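Local structure of sortase B (Clostridium perfringens, 5YFK) at residues 195-207 with 214-226. The protein is a sortase B, a cysteine transpeptidase that, as in its family, probably joins surface proteins to the cell wall. The protein carries 1 engineered substitution. Numbering follows the deposited sequence.
Sequences IDLNSNDRILTLI and VNARIVVVAKEID
The side chains of R202 and E224 run side by side, pointing the same way, with guanidinium and carboxylate planes 22° apart and water 3 at the guanidinium edge, in its plane. That water bridges their ends, accepting from R202 NH2 at 2.9 Å and donating to E224 OE1; the extended R202 chain also sends NH1 to the carbonyls of L102 and D105. They sit at the end of the antiparallel hairpin of strands 203-210 and 216-225, part of the sortase beta fold. L204 and L206 each exchange two backbone hydrogen bonds, with A222 and V220 respectively, and E224 N adds one to R202 O. L204, L206, V220 and A222 share one face, where F150 and I152 of the neighbouring strand 146-159 touch L204 and V220. On the other, T205 CG2 packs 3.7 Å from V219 CG1, while I203 CD1 reaches V221 CG1. T205 OG1 is hydrogen-bonded to N107 OD1. Farther along, R217, the predicted transition-state stabiliser, lies close to S209, the engineered residue at the predicted acyl-enzyme position.

K223 ties the incoming loop to the hairpin. Bent at chi3 (-90°), its chain slides past I195, K223 CD lying 3.5 Å from I195 CG1, and turns NZ to the loop. There NZ forms a salt bridge with D201, its bonds to both carboxylate oxygens weak, and gives a hydrogen to water 1. The firmer bond runs from K223 NZ to I195 O, 2.8 Å long, with a C=O...N angle of 167°.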
ATOM      1  N   ILE A 195      15.856 -12.893  -1.388  1.00 30.23           N
ATOM      2  CA  ILE A 195      15.164 -11.712  -1.911  1.00 41.09           C
ATOM      3  C   ILE A 195      16.157 -10.696  -2.513  1.00 35.66           C
ATOM      4  O   ILE A 195      15.750  -9.739  -3.168  1.00 21.15           O
ATOM      5  CB  ILE A 195      14.310 -11.043  -0.804  1.00 29.27           C
ATOM      6  CG1 ILE A 195      13.200 -10.184  -1.414  1.00 46.85           C
ATOM      7  CG2 ILE A 195      15.162 -10.190   0.117  1.00 37.99           C
ATOM      8  CD1 ILE A 195      11.818 -10.745  -1.189  1.00 38.34           C
ATOM      9  N   ASP A 196      17.456 -10.982  -2.390  1.00 26.47           N
ATOM     10  CA  ASP A 196      18.525 -10.081  -2.868  1.00 22.62           C
ATOM     11  C   ASP A 196      18.144  -8.598  -2.693  1.00 23.86           C
ATOM     12  O   ASP A 196      18.239  -7.810  -3.639  1.00 21.67           O
ATOM     13  CB  ASP A 196      18.803 -10.386  -4.339  1.00 26.36           C
ATOM     14  CG  ASP A 196      20.082  -9.740  -4.865  1.00 28.43           C
ATOM     15  OD1 ASP A 196      20.935  -9.324  -4.063  1.00 29.94           O
ATOM     16  OD2 ASP A 196      20.147  -9.507  -6.093  1.00 38.44           O
ATOM     17  N   LEU A 197      17.953  -8.171  -1.451  1.00 21.79           N
ATOM     18  CA  LEU A 197      17.577  -6.798  -1.198  1.00 20.69           C
ATOM     19  C   LEU A 197      18.830  -5.930  -1.352  1.00 27.73           C
ATOM     20  O   LEU A 197      19.903  -6.256  -0.803  1.00 29.70           O
ATOM     21  CB  LEU A 197      16.985  -6.639   0.207  1.00 25.61           C
ATOM     22  CG  LEU A 197      16.360  -5.268   0.493  1.00 26.00           C
ATOM     23  CD1 LEU A 197      15.186  -4.976  -0.425  1.00 29.34           C
ATOM     24  CD2 LEU A 197      15.954  -5.120   1.962  1.00 29.89           C
ATOM     25  N   ASN A 198      18.713  -4.879  -2.153  1.00 23.27           N
ATOM     26  CA  ASN A 198      19.870  -4.045  -2.483  1.00 21.78           C
ATOM     27  C   ASN A 198      19.495  -2.641  -2.949  1.00 21.63           C
ATOM     28  O   ASN A 198      18.343  -2.350  -3.242  1.00 18.55           O
ATOM     29  CB  ASN A 198      20.744  -4.763  -3.516  1.00 24.19           C
ATOM     30  CG  ASN A 198      20.185  -4.687  -4.923  1.00 19.78           C
ATOM     31  OD1 ASN A 198      20.461  -3.731  -5.654  1.00 28.81           O
ATOM     32  ND2 ASN A 198      19.461  -5.702  -5.335  1.00 17.58           N
ATOM     33  N   SER A 199      20.473  -1.738  -2.974  1.00 20.74           N
ATOM     34  CA  SER A 199      20.186  -0.328  -3.138  1.00 23.40           C
ATOM     35  C   SER A 199      19.683   0.033  -4.543  1.00 19.91           C
ATOM     36  O   SER A 199      19.177   1.132  -4.757  1.00 20.96           O
ATOM     37  CB  SER A 199      21.451   0.475  -2.827  1.00 31.29           C
ATOM     38  OG  SER A 199      22.322   0.441  -3.941  1.00 31.97           O
ATOM     39  N   ASN A 200      19.683  -0.912  -5.471  1.00 20.31           N
ATOM     40  CA  ASN A 200      19.015  -0.653  -6.747  1.00 20.88           C
ATOM     41  C   ASN A 200      17.514  -0.874  -6.693  1.00 17.94           C
ATOM     42  O   ASN A 200      16.804  -0.541  -7.639  1.00 17.28           O
ATOM     43  CB  ASN A 200      19.580  -1.542  -7.853  1.00 29.16           C
ATOM     44  CG  ASN A 200      21.036  -1.275  -8.125  1.00 33.05           C
ATOM     45  OD1 ASN A 200      21.455  -0.121  -8.252  1.00 31.67           O
ATOM     46  ND2 ASN A 200      21.835  -2.332  -8.094  1.00 30.46           N
ATOM     47  N   ASP A 201      17.024  -1.435  -5.596  1.00 15.73           N
ATOM     48  CA  ASP A 201      15.631  -1.834  -5.527  1.00 17.30           C
ATOM     49  C   ASP A 201      14.684  -0.644  -5.345  1.00 16.82           C
ATOM     50  O   ASP A 201      15.076   0.451  -4.903  1.00 16.84           O
ATOM     51  CB  ASP A 201      15.409  -2.833  -4.389  1.00 17.76           C
ATOM     52  CG  ASP A 201      15.941  -4.218  -4.713  1.00 21.13           C
ATOM     53  OD1 ASP A 201      15.764  -4.667  -5.864  1.00 18.10           O
ATOM     54  OD2 ASP A 201      16.418  -4.904  -3.775  1.00 20.13           O
ATOM     55  N   ARG A 202      13.436  -0.864  -5.734  1.00 14.53           N
ATOM     56  CA  ARG A 202      12.370   0.075  -5.417  1.00 13.83           C
ATOM     57  C   ARG A 202      11.407  -0.613  -4.470  1.00 14.17           C
ATOM     58  O   ARG A 202      11.038  -1.771  -4.689  1.00 15.99           O
ATOM     59  CB  ARG A 202      11.622   0.491  -6.686  1.00 16.59           C
ATOM     60  CG  ARG A 202      10.656   1.629  -6.396  1.00 17.11           C
ATOM     61  CD  ARG A 202       9.956   2.161  -7.633  1.00 23.13           C
ATOM     62  NE  ARG A 202       9.519   3.532  -7.379  1.00 23.03           N
ATOM     63  CZ  ARG A 202       8.839   4.287  -8.237  1.00 25.03           C
ATOM     64  NH1 ARG A 202       8.656   5.576  -7.978  1.00 23.65           N
ATOM     65  NH2 ARG A 202       8.288   3.739  -9.310  1.00 23.68           N
ATOM     66  N   ILE A 203      11.031   0.060  -3.401  1.00 14.71           N
ATOM     67  CA  ILE A 203      10.195  -0.585  -2.418  1.00 12.61           C
ATOM     68  C   ILE A 203       8.823   0.066  -2.278  1.00 12.02           C
ATOM     69  O   ILE A 203       8.638   1.242  -2.598  1.00 13.23           O
ATOM     70  CB  ILE A 203      10.881  -0.704  -1.041  1.00 13.77           C
ATOM     71  CG1 ILE A 203      11.308   0.668  -0.505  1.00 13.56           C
ATOM     72  CG2 ILE A 203      12.058  -1.689  -1.150  1.00 15.59           C
ATOM     73  CD1 ILE A 203      11.630   0.669   0.990  1.00 11.28           C
ATOM     74  N   LEU A 204       7.936  -0.702  -1.657  1.00 11.67           N
ATOM     75  CA  LEU A 204       6.568  -0.323  -1.369  1.00 10.73           C
ATOM     76  C   LEU A 204       6.320  -0.591   0.113  1.00 11.53           C
ATOM     77  O   LEU A 204       6.634  -1.682   0.618  1.00 12.07           O
ATOM     78  CB  LEU A 204       5.613  -1.183  -2.187  1.00 10.40           C
ATOM     79  CG  LEU A 204       4.104  -0.945  -1.994  1.00 10.19           C
ATOM     80  CD1 LEU A 204       3.596   0.442  -2.314  1.00 14.71           C
ATOM     81  CD2 LEU A 204       3.353  -1.957  -2.814  1.00 11.28           C
ATOM     82  N   THR A 205       5.867   0.425   0.820  1.00 12.13           N
ATOM     83  CA  THR A 205       5.595   0.303   2.253  1.00 12.34           C
ATOM     84  C   THR A 205       4.108   0.492   2.490  1.00 13.18           C
ATOM     85  O   THR A 205       3.557   1.538   2.139  1.00 13.26           O
ATOM     86  CB  THR A 205       6.384   1.366   3.028  1.00 10.71           C
ATOM     87  OG1 THR A 205       7.785   1.220   2.741  1.00 13.18           O
ATOM     88  CG2 THR A 205       6.114   1.320   4.539  1.00 11.80           C
ATOM     89  N   LEU A 206       3.491  -0.471   3.166  1.00 11.33           N
ATOM     90  CA  LEU A 206       2.078  -0.393   3.504  1.00 10.10           C
ATOM     91  C   LEU A 206       1.907  -0.249   4.998  1.00 10.33           C
ATOM     92  O   LEU A 206       2.486  -1.014   5.752  1.00 12.69           O
ATOM     93  CB  LEU A 206       1.331  -1.655   3.053  1.00 11.02           C
ATOM     94  CG  LEU A 206       1.524  -2.116   1.605  1.00 10.97           C
ATOM     95  CD1 LEU A 206       0.713  -3.367   1.334  1.00 13.53           C
ATOM     96  CD2 LEU A 206       1.179  -1.015   0.623  1.00 11.62           C
ATOM     97  N   ILE A 207       1.132   0.756   5.402  1.00 12.54           N
ATOM     98  CA  ILE A 207       1.008   1.115   6.810  1.00 13.92           C
ATOM     99  C   ILE A 207      -0.436   1.162   7.238  1.00 12.26           C
ATOM    100  O   ILE A 207      -1.267   1.868   6.630  1.00 14.39           O
ATOM    101  CB  ILE A 207       1.696   2.465   7.109  1.00 13.58           C
ATOM    102  CG1 ILE A 207       3.205   2.346   6.837  1.00 13.10           C
ATOM    103  CG2 ILE A 207       1.474   2.857   8.556  1.00 15.37           C
ATOM    104  CD1 ILE A 207       3.906   3.691   6.799  1.00 14.70           C
ATOM    105  N   VAL A 214      -1.631   0.350  22.458  1.00 18.75           N
ATOM    106  CA  VAL A 214      -2.133   1.649  22.035  1.00 19.78           C
ATOM    107  C   VAL A 214      -1.170   2.360  21.069  1.00 16.36           C
ATOM    108  O   VAL A 214       0.057   2.204  21.154  1.00 20.06           O
ATOM    109  CB  VAL A 214      -2.488   2.556  23.242  1.00 23.33           C
ATOM    110  CG1 VAL A 214      -1.274   2.852  24.087  1.00 26.24           C
ATOM    111  CG2 VAL A 214      -3.126   3.847  22.760  1.00 22.76           C
ATOM    112  N   ASN A 215      -1.748   2.974  20.042  1.00 16.92           N
ATOM    113  CA  ASN A 215      -0.983   3.597  18.957  1.00 18.28           C
ATOM    114  C   ASN A 215      -0.055   2.639  18.193  1.00 20.26           C
ATOM    115  O   ASN A 215       0.979   3.059  17.658  1.00 16.63           O
ATOM    116  CB  ASN A 215      -0.169   4.774  19.503  1.00 19.80           C
ATOM    117  CG  ASN A 215      -1.042   5.871  20.088  1.00 20.26           C
ATOM    118  OD1 ASN A 215      -2.107   6.151  19.580  1.00 21.09           O
ATOM    119  ND2 ASN A 215      -0.644   6.392  21.229  1.00 26.78           N
ATOM    120  N   ALA A 216      -0.446   1.375  18.088  1.00 18.90           N
ATOM    121  CA  ALA A 216       0.309   0.422  17.276  1.00 16.44           C
ATOM    122  C   ALA A 216       0.112   0.760  15.807  1.00 13.02           C
ATOM    123  O   ALA A 216      -0.949   1.264  15.405  1.00 15.10           O
ATOM    124  CB  ALA A 216      -0.125  -1.011  17.539  1.00 15.61           C
ATOM    125  N   ARG A 217       1.190   0.617  15.058  1.00 12.91           N
ATOM    126  CA  ARG A 217       1.143   0.619  13.616  1.00 14.00           C
ATOM    127  C   ARG A 217       1.671  -0.701  13.110  1.00 16.57           C
ATOM    128  O   ARG A 217       2.698  -1.204  13.594  1.00 15.11           O
ATOM    129  CB  ARG A 217       1.993   1.751  13.053  1.00 14.79           C
ATOM    130  CG  ARG A 217       1.502   3.122  13.412  1.00 18.93           C
ATOM    131  CD  ARG A 217       0.183   3.392  12.762  1.00 20.59           C
ATOM    132  NE  ARG A 217      -0.317   4.729  13.013  1.00 31.32           N
ATOM    133  CZ  ARG A 217      -1.210   5.050  13.953  1.00 36.49           C
ATOM    134  NH1 ARG A 217      -1.657   4.150  14.832  1.00 34.94           N
ATOM    135  NH2 ARG A 217      -1.608   6.307  14.051  1.00 35.02           N
ATOM    136  N   ILE A 218       1.026  -1.224  12.081  1.00 13.87           N
ATOM    137  CA  ILE A 218       1.541  -2.442  11.425  1.00 12.34           C
ATOM    138  C   ILE A 218       2.047  -2.110  10.015  1.00 13.54           C
ATOM    139  O   ILE A 218       1.424  -1.353   9.322  1.00 14.02           O
ATOM    140  CB  ILE A 218       0.429  -3.502  11.309  1.00 13.68           C
ATOM    141  CG1 ILE A 218      -0.249  -3.715  12.681  1.00 13.74           C
ATOM    142  CG2 ILE A 218       0.975  -4.817  10.763  1.00 17.06           C
ATOM    143  CD1 ILE A 218      -1.463  -4.624  12.648  1.00 18.69           C
ATOM    144  N   VAL A 219       3.231  -2.624   9.667  1.00 13.71           N
ATOM    145  CA  VAL A 219       3.954  -2.203   8.463  1.00 14.34           C
ATOM    146  C   VAL A 219       4.338  -3.440   7.658  1.00 13.26           C
ATOM    147  O   VAL A 219       4.874  -4.395   8.200  1.00 14.65           O
ATOM    148  CB  VAL A 219       5.239  -1.413   8.797  1.00 12.47           C
ATOM    149  CG1 VAL A 219       5.867  -0.806   7.543  1.00 12.73           C
ATOM    150  CG2 VAL A 219       4.966  -0.334   9.835  1.00 19.39           C
ATOM    151  N   VAL A 220       4.090  -3.385   6.351  1.00 12.19           N
ATOM    152  CA  VAL A 220       4.606  -4.348   5.418  1.00 13.51           C
ATOM    153  C   VAL A 220       5.438  -3.645   4.333  1.00 14.50           C
ATOM    154  O   VAL A 220       5.075  -2.580   3.855  1.00 13.93           O
ATOM    155  CB  VAL A 220       3.483  -5.170   4.753  1.00 14.49           C
ATOM    156  CG1 VAL A 220       4.062  -6.042   3.647  1.00 19.71           C
ATOM    157  CG2 VAL A 220       2.798  -6.060   5.796  1.00 18.19           C
ATOM    158  N   VAL A 221       6.655  -4.135   4.130  1.00 13.86           N
ATOM    159  CA  VAL A 221       7.546  -3.574   3.107  1.00 14.51           C
ATOM    160  C   VAL A 221       7.891  -4.656   2.082  1.00 14.65           C
ATOM    161  O   VAL A 221       8.166  -5.817   2.422  1.00 14.81           O
ATOM    162  CB  VAL A 221       8.847  -3.001   3.722  1.00 13.49           C
ATOM    163  CG1 VAL A 221       9.524  -2.046   2.765  1.00 13.58           C
ATOM    164  CG2 VAL A 221       8.555  -2.275   5.046  1.00 14.17           C
ATOM    165  N   ALA A 222       7.846  -4.264   0.814  1.00 16.10           N
ATOM    166  CA  ALA A 222       7.995  -5.184  -0.311  1.00 15.79           C
ATOM    167  C   ALA A 222       8.885  -4.526  -1.368  1.00 14.66           C
ATOM    168  O   ALA A 222       8.971  -3.286  -1.439  1.00 11.69           O
ATOM    169  CB  ALA A 222       6.624  -5.490  -0.904  1.00 16.21           C
ATOM    170  N   LYS A 223       9.658  -5.348  -2.067  1.00 13.74           N
ATOM    171  CA  LYS A 223      10.506  -4.881  -3.168  1.00 13.15           C
ATOM    172  C   LYS A 223      10.017  -5.282  -4.534  1.00 10.67           C
ATOM    173  O   LYS A 223       9.523  -6.398  -4.746  1.00 14.71           O
ATOM    174  CB  LYS A 223      11.952  -5.364  -3.010  1.00 17.28           C
ATOM    175  CG  LYS A 223      12.108  -6.858  -3.037  1.00 22.61           C
ATOM    176  CD  LYS A 223      13.564  -7.222  -3.245  1.00 18.63           C
ATOM    177  CE  LYS A 223      13.943  -7.354  -4.709  1.00 20.41           C
ATOM    178  NZ  LYS A 223      15.410  -7.577  -4.874  1.00 18.14           N
ATOM    179  N   GLU A 224      10.266  -4.410  -5.501  1.00 14.68           N
ATOM    180  CA  GLU A 224       9.783  -4.649  -6.851  1.00 14.91           C
ATOM    181  C   GLU A 224      10.576  -5.776  -7.468  1.00 14.70           C
ATOM    182  O   GLU A 224      11.800  -5.811  -7.353  1.00 16.89           O
ATOM    183  CB  GLU A 224       9.872  -3.417  -7.718  1.00 15.75           C
ATOM    184  CG  GLU A 224       9.123  -3.618  -9.016  1.00 16.55           C
ATOM    185  CD  GLU A 224       8.969  -2.350  -9.811  1.00 21.21           C
ATOM    186  OE1 GLU A 224       9.415  -1.263  -9.360  1.00 19.27           O
ATOM    187  OE2 GLU A 224       8.343  -2.458 -10.883  1.00 25.02           O
ATOM    188  N   ILE A 225       9.854  -6.715  -8.068  1.00 15.16           N
ATOM    189  CA  ILE A 225      10.459  -7.824  -8.759  1.00 18.10           C
ATOM    190  C   ILE A 225       9.977  -7.920 -10.191  1.00 24.35           C
ATOM    191  O   ILE A 225       8.944  -7.345 -10.546  1.00 22.65           O
ATOM    192  CB  ILE A 225      10.159  -9.145  -8.051  1.00 21.85           C
ATOM    193  CG1 ILE A 225       8.658  -9.449  -8.094  1.00 24.00           C
ATOM    194  CG2 ILE A 225      10.681  -9.099  -6.626  1.00 27.62           C
ATOM    195  CD1 ILE A 225       8.321 -10.841  -7.605  1.00 31.24           C
ATOM    196  N   ASP A 226      10.717  -8.714 -10.967  1.00 30.84           N
ATOM    197  CA  ASP A 226      10.566  -8.833 -12.426  1.00 51.41           C
ATOM    198  C   ASP A 226      11.115  -7.657 -13.215  1.00 54.35           C
ATOM    199  O   ASP A 226      11.543  -7.830 -14.355  1.00 61.85           O
ATOM    200  CB  ASP A 226       9.116  -9.085 -12.807  1.00 56.56           C
ATOM    201  CG  ASP A 226       8.725 -10.520 -12.613  1.00 54.73           C
ATOM    202  OD1 ASP A 226       9.612 -11.386 -12.774  1.00 62.03           O
ATOM    203  OD2 ASP A 226       7.598 -10.768 -12.142  1.00 53.38           O
TER
HETATM  204  O   HOH W   1      17.133  -8.210  -7.304  1.00 35.70           O
HETATM  205  O   HOH W   2      13.376  -3.626  -6.669  1.00 17.41           O
HETATM  206  O   HOH W   3       8.142   0.921 -10.093  1.00 26.07           O